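Long-range contacts in beta-N-acetylhexosaminidase (Mycobacterium smegmatis, PDB 4YYF), which probably hydrolyses terminal non-reducing N-acetyl-D-hexosamine residues from N-acetyl-beta-D-hexosaminides, as a glycosyl hydrolase family 3 enzyme: residues V101-E106 / T152-P157; G107-R112 / I170-F175; G137-R142 / G187-G192; G197-L202 / P244-V249; D291-G296 / L320-A325. The protein carries 1 engineered substitution. One frame throughout, in Å; residues are numbered along the deposited sequence.

Interaction 1 (V101-E106 / T152-P157); sequences VSVDEE and TVDFAP
Val101 and Thr152 open a contact between strands 100-107 and 153-154, which run in the same direction as neighbours in the parallel sheet of the TIM-barrel-type family 3 domain. Take the backbone bonds first. Val101 O accepts twice, from Thr152 N at 2.9 Å in the carbonyl plane and from Val153 N at 3.1 Å from above that plane. Farther along, Phe155 N reaches Val103 O over 2.9 Å in a nearly straight bond (172°), whereas the bond from Val103 N to Val153 O is weak.

Two side chains extend the polar ladder. Thr152 OG1 accepts from Val101 N at 2.9 Å. At the other end Asp154, with CG anti to its backbone N (chi1 -174°), offers OD1 to Glu105 N at 2.9 Å; the donor arrives on the syn side, tilted out of the carboxylate plane. The carboxylates of Glu105 and Glu106 look to other partners: Arg142 and Ser111 for the first, Lys203 and Arg173 for the second.

The apolar part belongs to Phe155. Its ring packs edge-to-face with Tyr288, and its CE2 and CZ come up to Ser102 CB. Asp104 crosses the ring residue with its carboxylate plane turned 75° from the ring, and Asp104 OD1 lies at the ring edge, 3.2 Å from Phe155 CB.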
# COMPACT_ATOMS: atom_id res chain seq x y z
N VAL A 101 -8.17 -5.11 -5.84
CA VAL A 101 -7.27 -5.21 -6.97
C VAL A 101 -6.43 -3.94 -7.00
O VAL A 101 -6.96 -2.86 -7.20
CB VAL A 101 -8.06 -5.33 -8.29
CG1 VAL A 101 -7.09 -5.38 -9.50
CG2 VAL A 101 -8.94 -6.59 -8.23
N SER A 102 -5.12 -4.08 -6.77
CA SER A 102 -4.27 -2.92 -6.57
C SER A 102 -3.20 -2.81 -7.65
O SER A 102 -2.93 -3.78 -8.36
CB SER A 102 -3.62 -2.97 -5.18
OG SER A 102 -2.86 -4.17 -5.03
N VAL A 103 -2.60 -1.62 -7.76
CA VAL A 103 -1.61 -1.34 -8.79
C VAL A 103 -0.79 -0.11 -8.37
O VAL A 103 -1.27 0.73 -7.60
CB VAL A 103 -2.32 -1.06 -10.16
CG1 VAL A 103 -3.16 0.23 -10.09
CG2 VAL A 103 -1.30 -0.98 -11.30
N ASP A 104 0.45 -0.03 -8.85
CA ASP A 104 1.24 1.20 -8.78
C ASP A 104 0.94 2.08 -10.00
O ASP A 104 1.56 1.92 -11.04
CB ASP A 104 2.74 0.90 -8.79
CG ASP A 104 3.29 0.56 -7.41
OD1 ASP A 104 2.60 0.78 -6.40
OD2 ASP A 104 4.45 0.08 -7.35
N GLU A 105 0.01 3.02 -9.87
CA GLU A 105 -0.30 3.90 -10.99
C GLU A 105 -0.13 5.37 -10.55
O GLU A 105 -1.10 6.04 -10.18
CB GLU A 105 -1.71 3.60 -11.52
CG GLU A 105 -2.10 4.37 -12.76
CD GLU A 105 -1.02 4.40 -13.82
OE1 GLU A 105 -0.42 5.48 -14.02
OE2 GLU A 105 -0.76 3.36 -14.46
N GLU A 106 1.12 5.84 -10.58
CA GLU A 106 1.50 7.18 -10.10
C GLU A 106 1.62 8.16 -11.26
O GLU A 106 1.44 9.36 -11.08
CB GLU A 106 2.86 7.12 -9.39
CG GLU A 106 2.92 6.16 -8.21
CD GLU A 106 4.34 5.93 -7.70
OE1 GLU A 106 5.19 6.83 -7.89
OE2 GLU A 106 4.59 4.84 -7.12
N THR A 152 -9.38 -1.44 -7.78
CA THR A 152 -10.03 -0.84 -6.60
C THR A 152 -9.10 -0.00 -5.71
O THR A 152 -9.56 0.86 -4.93
CB THR A 152 -10.76 -1.90 -5.74
OG1 THR A 152 -9.81 -2.78 -5.12
CG2 THR A 152 -11.69 -2.72 -6.61
N VAL A 153 -7.80 -0.25 -5.83
CA VAL A 153 -6.81 0.42 -4.99
C VAL A 153 -5.66 0.90 -5.85
O VAL A 153 -5.13 0.13 -6.64
CB VAL A 153 -6.22 -0.54 -3.93
CG1 VAL A 153 -5.15 0.18 -3.10
CG2 VAL A 153 -7.31 -1.09 -3.00
N ASP A 154 -5.26 2.17 -5.69
CA ASP A 154 -4.05 2.67 -6.34
C ASP A 154 -3.03 3.02 -5.26
O ASP A 154 -3.33 3.81 -4.36
CB ASP A 154 -4.35 3.91 -7.20
CG ASP A 154 -3.14 4.39 -8.02
OD1 ASP A 154 -2.08 3.71 -8.03
OD2 ASP A 154 -3.25 5.44 -8.71
N PHE A 155 -1.83 2.46 -5.36
CA PHE A 155 -0.77 2.83 -4.41
C PHE A 155 -0.19 4.17 -4.82
O PHE A 155 0.93 4.26 -5.31
CB PHE A 155 0.30 1.75 -4.37
CG PHE A 155 -0.19 0.44 -3.80
CD1 PHE A 155 -0.91 0.41 -2.61
CD2 PHE A 155 0.04 -0.76 -4.47
CE1 PHE A 155 -1.36 -0.81 -2.06
CE2 PHE A 155 -0.42 -1.98 -3.95
CZ PHE A 155 -1.12 -1.99 -2.73
N ALA A 156 -0.99 5.21 -4.62
CA ALA A 156 -0.63 6.58 -4.95
C ALA A 156 -1.60 7.47 -4.19
O ALA A 156 -2.71 7.04 -3.88
CB ALA A 156 -0.76 6.81 -6.48
N PRO A 157 -1.22 8.72 -3.89
CA PRO A 157 -0.00 9.43 -4.27
C PRO A 157 1.15 9.20 -3.31
O PRO A 157 0.97 8.96 -2.12
CB PRO A 157 -0.42 10.90 -4.17
CG PRO A 157 -1.39 10.90 -3.00
CD PRO A 157 -2.18 9.61 -3.21

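Interaction 2 (G107-R112 / I170-F175); sequences GGRVSR and IGDRSF. With ACT (acetate ion), chain D.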
# COMPACT_ATOMS: atom_id res chain seq x y z
N GLY A 107 1.99 7.63 -12.43
CA GLY A 107 2.32 8.46 -13.57
C GLY A 107 3.82 8.50 -13.73
O GLY A 107 4.55 8.05 -12.85
N GLY A 108 4.30 9.04 -14.85
CA GLY A 108 5.73 9.14 -15.07
C GLY A 108 6.43 7.79 -15.12
O GLY A 108 6.07 6.93 -15.94
N ARG A 109 7.42 7.60 -14.26
CA ARG A 109 8.22 6.38 -14.27
C ARG A 109 7.50 5.17 -13.68
O ARG A 109 7.90 4.03 -13.90
CB ARG A 109 9.55 6.60 -13.53
CG ARG A 109 10.58 7.39 -14.36
CD ARG A 109 11.88 7.56 -13.58
NE ARG A 109 11.59 8.15 -12.28
CZ ARG A 109 12.08 7.71 -11.12
NH1 ARG A 109 12.93 6.69 -11.09
NH2 ARG A 109 11.73 8.33 -10.00
N VAL A 110 6.44 5.43 -12.91
CA VAL A 110 5.67 4.35 -12.30
C VAL A 110 4.21 4.39 -12.75
O VAL A 110 3.35 4.97 -12.10
CB VAL A 110 5.76 4.41 -10.76
CG1 VAL A 110 5.08 3.21 -10.14
CG2 VAL A 110 7.22 4.45 -10.35
N SER A 111 3.93 3.72 -13.86
CA SER A 111 2.62 3.83 -14.48
C SER A 111 2.29 2.50 -15.15
O SER A 111 2.30 2.39 -16.38
CB SER A 111 2.64 4.97 -15.49
OG SER A 111 1.34 5.29 -15.95
N ARG A 112 2.01 1.48 -14.33
CA ARG A 112 1.86 0.12 -14.85
C ARG A 112 0.67 -0.04 -15.80
O ARG A 112 0.62 -0.97 -16.59
CB ARG A 112 1.76 -0.89 -13.69
CG ARG A 112 2.91 -0.80 -12.68
CD ARG A 112 4.29 -0.73 -13.35
NE ARG A 112 5.39 -0.78 -12.37
CZ ARG A 112 6.50 -0.05 -12.44
NH1 ARG A 112 6.68 0.80 -13.44
NH2 ARG A 112 7.43 -0.17 -11.50
N ILE A 170 12.97 7.70 -5.31
CA ILE A 170 11.78 8.55 -5.24
C ILE A 170 11.88 9.57 -6.39
O ILE A 170 11.16 9.45 -7.38
CB ILE A 170 11.64 9.25 -3.87
CG1 ILE A 170 11.59 8.20 -2.75
CG2 ILE A 170 10.37 10.09 -3.83
CD1 ILE A 170 10.51 7.14 -2.97
N GLY A 171 12.78 10.54 -6.26
CA GLY A 171 13.04 11.46 -7.36
C GLY A 171 11.78 12.11 -7.91
O GLY A 171 10.97 12.63 -7.14
N ASP A 172 11.58 12.05 -9.23
CA ASP A 172 10.41 12.72 -9.83
C ASP A 172 9.05 12.11 -9.47
O ASP A 172 8.00 12.60 -9.91
CB ASP A 172 10.58 12.89 -11.36
CG ASP A 172 10.55 11.57 -12.13
OD1 ASP A 172 10.19 10.51 -11.55
OD2 ASP A 172 10.86 11.60 -13.34
N ARG A 173 9.06 11.05 -8.66
CA ARG A 173 7.82 10.49 -8.15
C ARG A 173 7.25 11.36 -7.03
O ARG A 173 6.12 11.17 -6.59
CB ARG A 173 8.03 9.07 -7.61
CG ARG A 173 8.47 8.05 -8.65
CD ARG A 173 8.96 6.79 -7.95
NE ARG A 173 7.88 6.09 -7.23
CZ ARG A 173 8.08 5.17 -6.30
NH1 ARG A 173 9.32 4.84 -5.94
NH2 ARG A 173 7.05 4.56 -5.72
N SER A 174 8.05 12.31 -6.55
CA SER A 174 7.62 13.22 -5.50
C SER A 174 7.08 14.52 -6.08
O SER A 174 7.63 15.05 -7.04
CB SER A 174 8.79 13.56 -4.56
OG SER A 174 8.52 14.76 -3.85
N PHE A 175 6.01 15.04 -5.48
CA PHE A 175 5.42 16.30 -5.94
C PHE A 175 6.26 17.52 -5.59
O PHE A 175 6.00 18.60 -6.10
CB PHE A 175 3.99 16.47 -5.40
CG PHE A 175 2.97 15.60 -6.09
CD1 PHE A 175 2.44 15.97 -7.32
CD2 PHE A 175 2.57 14.41 -5.52
CE1 PHE A 175 1.51 15.17 -7.96
CE2 PHE A 175 1.64 13.60 -6.14
CZ PHE A 175 1.11 13.98 -7.38
C ACT D . 9.29 2.18 -3.08
O ACT D . 8.73 1.07 -2.88
OXT ACT D . 9.26 2.61 -4.25
CH3 ACT D . 9.99 2.93 -1.99
O HOH W 1 7.87 9.41 -12.09
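Arg109 grips Asp172 side-on, and two of its nitrogens, NE and NH2, go to the same oxygen. Arg109 NE reaches Asp172 OD1 at 2.8 Å and Arg109 NH2 reaches that OD1 at 3.1 Å, making a salt bridge in which OD1 lies in the guanidinium plane. Seen from the acid the fit is less flat: the two nitrogens come from the same face of the carboxylate, and the two groups are turned 53° apart. Asp172 OD1 has a third donor in water 1, 2.6 Å away, which also accepts from Arg109 N at 2.9 Å. One water thus ties the backbone and one atom of the acid together. The rest of the guanidinium is spoken for by Asp167, which forms a salt bridge with NH1, and by Thr168 O, which accepts from NH2.

Arg109 is presented by a type II' turn from Gly107 to Val110, the tight end of a beta hairpin between strands 100-107 and 110-111. Gly107 and Val110 bond to each other in both directions, with Gly108 at positive phi between them. The facing loop makes a 3-10 turn through Asp172 and Arg173, its amides at Arg173 and Ser174 satisfied by Ile170 O and Gly171 O.

Val110 CG2 lies 3.6 Å from Arg173 NE, which the bend at chi3 (66°) brings against it. The guanidinium of Arg173 serves several acceptors: Glu106 in a salt bridge with NH2, Val169 O through NH1, and an acetate ion, probably from the crystallisation liquor, whose OXT accepts from Arg173 NH1 at 2.8 Å.

Interaction 3 (G137-R142 / G187-G192); sequences GIALDR and GAYARG. With ACT (acetate ion), chain E.
Tyr189 OH is held by two groups: water 2, which donates to it over 2.8 Å, and the side chain of Gln120. The same water accepts from Arg142 NE at 2.8 Å, so a single molecule bridges the two segments, between which no direct hydrogen bond forms. Their helices, 132-148 and 179-196, are successive outer helices of the barrel. The local axes approach to 7.3 Å and cross at only -29°, a near-parallel pairing made close by small residues.

Ala139 supplies the apolar centre. Its CB sits over the middle of one face of the Tyr189 ring, 3.7 Å from the ring centroid and 7° off the normal, a well-centred CH-pi contact. The same methyl also touches the backbone, with Ala139 CB 3.3 Å from Tyr189 O.

Arg142 crosses the tyrosine obliquely, its guanidinium plane 57° from the ring. Beyond the water it has the carbonyl of Gly118 and an acetate ion, probably from the crystallisation liquor, as partners of NH1, while NH2 meets Glu105.

Gly192, which has no CB to hold the helices apart, brings its CA within 4.0 Å of Leu140 CA. There Leu140 CA makes a CA-H...O contact of 3.4 Å with Gly192 O, and Leu140 CD1 closes on that same carbonyl oxygen.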
# COMPACT_ATOMS: atom_id res chain seq x y z
N GLY A 137 -8.31 16.97 -11.51
CA GLY A 137 -9.01 16.50 -12.71
C GLY A 137 -8.29 15.37 -13.41
O GLY A 137 -8.91 14.44 -13.92
N ILE A 138 -6.96 15.44 -13.44
CA ILE A 138 -6.18 14.37 -14.05
C ILE A 138 -6.35 13.06 -13.27
O ILE A 138 -6.56 12.00 -13.86
CB ILE A 138 -4.70 14.75 -14.13
CG1 ILE A 138 -4.49 15.85 -15.17
CG2 ILE A 138 -3.86 13.54 -14.47
CD1 ILE A 138 -3.08 16.43 -15.19
N ALA A 139 -6.26 13.15 -11.94
CA ALA A 139 -6.41 11.98 -11.08
C ALA A 139 -7.81 11.40 -11.15
O ALA A 139 -7.98 10.17 -11.15
CB ALA A 139 -6.06 12.34 -9.63
N LEU A 140 -8.82 12.27 -11.21
CA LEU A 140 -10.20 11.83 -11.39
C LEU A 140 -10.38 11.05 -12.69
O LEU A 140 -10.92 9.95 -12.70
CB LEU A 140 -11.15 13.03 -11.37
CG LEU A 140 -12.64 12.69 -11.57
CD1 LEU A 140 -13.17 11.73 -10.49
CD2 LEU A 140 -13.49 13.96 -11.62
N ASP A 141 -9.93 11.64 -13.80
CA ASP A 141 -10.03 10.98 -15.10
C ASP A 141 -9.34 9.63 -15.12
O ASP A 141 -9.88 8.65 -15.63
CB ASP A 141 -9.45 11.87 -16.21
CG ASP A 141 -10.35 13.06 -16.55
OD1 ASP A 141 -11.54 13.06 -16.16
OD2 ASP A 141 -9.87 13.99 -17.22
N ARG A 142 -8.13 9.58 -14.56
CA ARG A 142 -7.38 8.33 -14.57
C ARG A 142 -7.94 7.30 -13.60
O ARG A 142 -7.94 6.11 -13.89
CB ARG A 142 -5.89 8.58 -14.32
CG ARG A 142 -5.26 9.31 -15.50
CD ARG A 142 -3.83 9.72 -15.19
NE ARG A 142 -2.87 8.62 -15.24
CZ ARG A 142 -2.43 8.07 -16.37
NH1 ARG A 142 -2.90 8.48 -17.54
NH2 ARG A 142 -1.53 7.09 -16.34
N GLY A 187 -2.56 15.90 -2.17
CA GLY A 187 -3.92 15.97 -1.66
C GLY A 187 -4.94 16.00 -2.78
O GLY A 187 -5.97 15.32 -2.73
N ALA A 188 -4.63 16.78 -3.81
CA ALA A 188 -5.49 16.89 -4.98
C ALA A 188 -5.53 15.56 -5.71
O ALA A 188 -6.60 15.13 -6.17
CB ALA A 188 -4.99 18.00 -5.93
N TYR A 189 -4.37 14.91 -5.82
CA TYR A 189 -4.29 13.65 -6.54
C TYR A 189 -5.11 12.59 -5.80
O TYR A 189 -5.84 11.81 -6.41
CB TYR A 189 -2.83 13.19 -6.75
CG TYR A 189 -2.67 12.28 -7.96
CD1 TYR A 189 -2.99 10.93 -7.89
CD2 TYR A 189 -2.23 12.78 -9.19
CE1 TYR A 189 -2.87 10.09 -9.01
CE2 TYR A 189 -2.10 11.95 -10.31
CZ TYR A 189 -2.42 10.61 -10.21
OH TYR A 189 -2.30 9.79 -11.31
N ALA A 190 -4.98 12.57 -4.47
CA ALA A 190 -5.71 11.58 -3.67
C ALA A 190 -7.21 11.82 -3.77
O ALA A 190 -8.00 10.87 -3.86
CB ALA A 190 -5.25 11.62 -2.20
N ARG A 191 -7.60 13.10 -3.79
CA ARG A 191 -9.00 13.48 -3.83
C ARG A 191 -9.63 13.04 -5.16
O ARG A 191 -10.78 12.60 -5.20
CB ARG A 191 -9.14 15.00 -3.58
CG ARG A 191 -10.57 15.49 -3.41
CD ARG A 191 -10.62 16.92 -2.85
NE ARG A 191 -9.63 17.81 -3.47
CZ ARG A 191 -9.88 18.63 -4.49
NH1 ARG A 191 -11.10 18.70 -5.01
NH2 ARG A 191 -8.91 19.40 -4.97
N GLY A 192 -8.86 13.17 -6.25
CA GLY A 192 -9.31 12.75 -7.57
C GLY A 192 -9.54 11.26 -7.63
O GLY A 192 -10.57 10.80 -8.13
C ACT E . -5.55 11.12 -18.27
O ACT E . -6.58 10.50 -18.60
OXT ACT E . -4.47 10.56 -18.54
CH3 ACT E . -5.61 12.45 -17.57
O HOH W 2 -1.44 7.80 -13.01

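Interaction 4 (G197-L202 / P244-V249); sequences GVLPVL and PVAVMV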
# COMPACT_ATOMS: atom_id res chain seq x y z
N GLY A 197 -13.70 6.72 -6.87
CA GLY A 197 -14.06 5.51 -6.14
C GLY A 197 -12.91 4.54 -6.00
O GLY A 197 -13.10 3.37 -5.64
N VAL A 198 -11.70 5.03 -6.26
CA VAL A 198 -10.48 4.24 -6.07
C VAL A 198 -9.95 4.58 -4.70
O VAL A 198 -9.97 5.75 -4.31
CB VAL A 198 -9.41 4.62 -7.13
CG1 VAL A 198 -8.08 3.91 -6.85
CG2 VAL A 198 -9.90 4.28 -8.54
N LEU A 199 -9.47 3.58 -3.95
CA LEU A 199 -8.85 3.87 -2.65
C LEU A 199 -7.42 4.37 -2.87
O LEU A 199 -6.57 3.63 -3.35
CB LEU A 199 -8.80 2.60 -1.78
CG LEU A 199 -8.10 2.78 -0.43
CD1 LEU A 199 -8.93 3.69 0.53
CD2 LEU A 199 -7.83 1.41 0.22
N PRO A 200 -7.15 5.64 -2.50
CA PRO A 200 -5.76 6.10 -2.61
C PRO A 200 -4.94 5.66 -1.39
O PRO A 200 -5.48 5.46 -0.30
CB PRO A 200 -5.90 7.62 -2.67
CG PRO A 200 -7.19 7.92 -1.95
CD PRO A 200 -8.07 6.69 -2.02
N VAL A 201 -3.63 5.48 -1.60
CA VAL A 201 -2.74 5.05 -0.51
C VAL A 201 -1.54 6.00 -0.44
O VAL A 201 -0.72 6.03 -1.35
CB VAL A 201 -2.24 3.60 -0.72
CG1 VAL A 201 -1.46 3.12 0.53
CG2 VAL A 201 -3.41 2.64 -1.02
N LEU A 202 -1.45 6.77 0.64
CA LEU A 202 -0.34 7.69 0.86
C LEU A 202 0.94 6.92 1.21
O LEU A 202 0.91 6.06 2.09
CB LEU A 202 -0.68 8.63 2.02
CG LEU A 202 -2.05 9.32 1.98
CD1 LEU A 202 -2.29 10.09 3.28
CD2 LEU A 202 -2.14 10.26 0.79
N PRO A 244 -12.26 8.16 2.19
CA PRO A 244 -11.39 7.02 2.50
C PRO A 244 -9.97 7.22 2.01
O PRO A 244 -9.71 7.83 0.95
CB PRO A 244 -12.06 5.85 1.77
CG PRO A 244 -12.85 6.48 0.68
CD PRO A 244 -13.29 7.82 1.19
N VAL A 245 -9.03 6.72 2.80
CA VAL A 245 -7.62 6.82 2.45
C VAL A 245 -6.91 5.73 3.23
O VAL A 245 -7.36 5.32 4.30
CB VAL A 245 -7.06 8.24 2.78
CG1 VAL A 245 -6.97 8.46 4.29
CG2 VAL A 245 -5.69 8.46 2.11
N ALA A 246 -5.81 5.23 2.68
CA ALA A 246 -4.97 4.25 3.35
C ALA A 246 -3.57 4.81 3.41
O ALA A 246 -3.27 5.81 2.78
CB ALA A 246 -4.98 2.90 2.61
N VAL A 247 -2.70 4.17 4.19
CA VAL A 247 -1.31 4.58 4.28
C VAL A 247 -0.45 3.34 4.01
O VAL A 247 -0.82 2.24 4.42
CB VAL A 247 -0.98 5.15 5.68
CG1 VAL A 247 0.55 5.35 5.87
CG2 VAL A 247 -1.74 6.47 5.93
N MSE A 248 0.65 3.52 3.29
CA MSE A 248 1.65 2.46 3.14
C MSE A 248 2.93 2.83 3.89
O MSE A 248 3.48 3.91 3.71
CB MSE A 248 2.00 2.23 1.67
CG MSE A 248 3.13 1.21 1.44
SE MSE A 248 3.46 0.92 -0.48
CE MSE A 248 1.96 -0.22 -0.82
N VAL A 249 3.41 1.91 4.73
CA VAL A 249 4.64 2.13 5.49
C VAL A 249 5.83 1.54 4.72
O VAL A 249 5.76 0.42 4.24
CB VAL A 249 4.55 1.47 6.88
CG1 VAL A 249 5.87 1.62 7.63
CG2 VAL A 249 3.43 2.09 7.69
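Strands 199-202 and 246-249 run parallel at a local crossing of -37°, with Val201 opposite Ala246 and Leu202 opposite Val247. Three backbone bonds alternate between them: Ala246 N to Pro200 O at 3.0 Å, Leu202 N to Ala246 O at 3.0 Å, and Met248 N to Leu202 O at 2.8 Å, the last almost straight at 174°. Ala246 O also takes a CA-H...O contact from Val201.

The side chains divide between the two faces of the sheet. On the face of Val201 and Ala246 the packing is aliphatic: Val201 CG2 stands 4.0 Å from Ala246 CB, while Val201 CG1, anti to its backbone N (chi1 -172°), rests on the Val247-Met248 peptide and lies 3.8 Å from the CB of selenomethionine Met248. Leu199 CD2 adds to the cover of the Ala246 methyl, and its other branch, CD1, rests against Pro244 and the amide of Val245. On the face of Leu202, Leu202 CG meets Val245 CG2 at 3.7 Å, the two side chains crossing at about a right angle.

This is one step of the parallel barrel of the family 3 domain. Strand 153-154 bonds to strand 199-205 and strand 287-289 to strand 246-249, extending the sheet in both directions. Helix 179-196 packs on Pro200 and Val245, and helix 267-275 on Val247 and Val249.

Interaction 5 (D291-G296 / L320-A325); sequences DLSSMG and LWITTA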
# COMPACT_ATOMS: atom_id res chain seq x y z
N ASP A 291 6.42 -3.70 -0.49
CA ASP A 291 6.70 -5.08 -0.93
C ASP A 291 7.70 -5.79 -0.01
O ASP A 291 8.83 -5.35 0.15
CB ASP A 291 7.19 -5.00 -2.39
CG ASP A 291 7.87 -6.26 -2.90
OD1 ASP A 291 7.66 -7.38 -2.37
OD2 ASP A 291 8.62 -6.12 -3.88
N LEU A 292 7.25 -6.89 0.59
CA LEU A 292 8.03 -7.64 1.58
C LEU A 292 8.92 -8.75 1.01
O LEU A 292 9.73 -9.32 1.74
CB LEU A 292 7.12 -8.25 2.65
CG LEU A 292 6.32 -7.30 3.53
CD1 LEU A 292 5.29 -8.07 4.33
CD2 LEU A 292 7.24 -6.53 4.47
N SER A 293 8.80 -9.06 -0.28
CA SER A 293 9.54 -10.21 -0.82
C SER A 293 10.71 -9.84 -1.75
O SER A 293 11.78 -10.43 -1.66
CB SER A 293 8.59 -11.16 -1.54
OG SER A 293 8.04 -10.55 -2.69
N SER A 294 10.51 -8.88 -2.64
CA SER A 294 11.55 -8.59 -3.63
C SER A 294 12.50 -7.50 -3.20
O SER A 294 13.55 -7.31 -3.83
CB SER A 294 10.94 -8.21 -4.98
OG SER A 294 10.51 -6.86 -4.98
N MSE A 295 12.15 -6.79 -2.13
CA MSE A 295 12.94 -5.62 -1.71
C MSE A 295 14.03 -5.98 -0.70
O MSE A 295 13.74 -6.52 0.37
CB MSE A 295 12.01 -4.53 -1.15
CG MSE A 295 11.05 -4.02 -2.21
SE MSE A 295 9.94 -2.53 -1.65
CE MSE A 295 11.31 -1.15 -1.62
N GLY A 296 15.27 -5.63 -1.04
CA GLY A 296 16.44 -5.98 -0.26
C GLY A 296 16.44 -5.50 1.18
O GLY A 296 17.04 -6.14 2.05
N LEU A 320 1.89 -6.96 2.02
CA LEU A 320 1.94 -6.99 0.56
C LEU A 320 3.27 -7.58 0.10
O LEU A 320 4.32 -7.21 0.62
CB LEU A 320 1.80 -5.55 0.05
CG LEU A 320 1.86 -5.12 -1.43
CD1 LEU A 320 3.26 -4.90 -1.92
CD2 LEU A 320 1.16 -6.09 -2.35
N TRP A 321 3.22 -8.50 -0.86
CA TRP A 321 4.43 -8.93 -1.58
C TRP A 321 4.04 -9.36 -2.99
O TRP A 321 2.86 -9.38 -3.32
CB TRP A 321 5.22 -10.00 -0.80
CG TRP A 321 4.70 -11.42 -0.85
CD1 TRP A 321 5.17 -12.45 -1.63
CD2 TRP A 321 3.65 -11.98 -0.03
NE1 TRP A 321 4.47 -13.60 -1.36
CE2 TRP A 321 3.54 -13.35 -0.39
CE3 TRP A 321 2.80 -11.46 0.95
CZ2 TRP A 321 2.59 -14.19 0.20
CZ3 TRP A 321 1.87 -12.31 1.54
CH2 TRP A 321 1.77 -13.66 1.17
N ILE A 322 5.01 -9.65 -3.85
CA ILE A 322 4.70 -9.60 -5.28
C ILE A 322 4.55 -10.94 -6.00
O ILE A 322 4.49 -10.97 -7.23
CB ILE A 322 5.61 -8.62 -6.06
CG1 ILE A 322 7.07 -9.09 -6.08
CG2 ILE A 322 5.51 -7.21 -5.45
CD1 ILE A 322 7.97 -8.24 -6.96
N THR A 323 4.46 -12.03 -5.25
CA THR A 323 4.25 -13.35 -5.83
C THR A 323 3.22 -14.15 -5.03
O THR A 323 3.01 -13.88 -3.85
CB THR A 323 5.57 -14.14 -5.88
OG1 THR A 323 6.20 -14.04 -4.59
CG2 THR A 323 6.52 -13.58 -6.94
N THR A 324 2.61 -15.16 -5.66
CA THR A 324 1.60 -15.99 -5.01
C THR A 324 2.15 -17.29 -4.44
O THR A 324 1.46 -17.95 -3.64
CB THR A 324 0.51 -16.40 -6.01
OG1 THR A 324 1.13 -17.14 -7.07
CG2 THR A 324 -0.21 -15.17 -6.58
N ALA A 325 3.34 -17.69 -4.86
CA ALA A 325 3.89 -19.01 -4.49
C ALA A 325 3.96 -19.23 -2.98
O ALA A 325 3.77 -20.34 -2.49
CB ALA A 325 5.27 -19.23 -5.09
O HOH W 3 8.73 -12.75 -4.53
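Ser293 OG lies at the edge of the Trp321 ring, close to its plane and 3.6 Å from Trp321 CD1. The indole itself is packed among Val304 and Val308 of helix 304-314 and Val327 and Val330 of helix 327-340, and its NE1 bonds to Glu326. The second flat group, the carboxylate of Asp291, has two backbone donors on one face: Ser293 N comes to Asp291 OD1 at 2.9 Å from well above the plane, and Ser294 N to the same OD1 at 3.2 Å from the syn side. The side chains of Asp291 and Ile322 cross at about a right angle, with Ile322 CG2 3.6 Å from Asp291 CG.

The two bonds to OD1 make an Asx turn and Asx motif that shape the loop following strand 287-289. Asp290, just before the segment, probably corresponds to the catalytic nucleophile of related family 3 hexosaminidases; Asp291 holds the turn.

Leu292 N joins the loop to strand 319-321 by a bond to Leu320 O of 2.9 Å, in the carbonyl plane. A weak but nearly straight bond runs from Ile322 N to Ser293 OG at 3.4 Å. Leu320 CD1 touches Asp291 CA, and Ile322 CD1 reaches across to Ser294 CB. Water 3 spans Ser293 OG and Thr323 OG1, donating to the threonine, which also bonds to Glu326.

In the fold
All five contacts lie within the family 3 TIM-barrel domain. Interactions 1 and 4, centred about 8 Å apart, are successive steps of its sheet: strand 153-154 pairs with 100-107 on one side and 199-205 on the other. Interaction 2 extends strand 100-107 into its hairpin and interaction 3 is the helix layer outside; Glu106 with Arg173 and Glu105 with Arg142 tie them to interaction 1. The segments of these three alternate along the chain, whereas interactions 4 and 5 follow in series. Interaction 5, about 28 Å from interaction 3 between centres, lies where the loop after strand 287-289, probably part of the active site, meets strand 319-321, which pairs with strand 49-52.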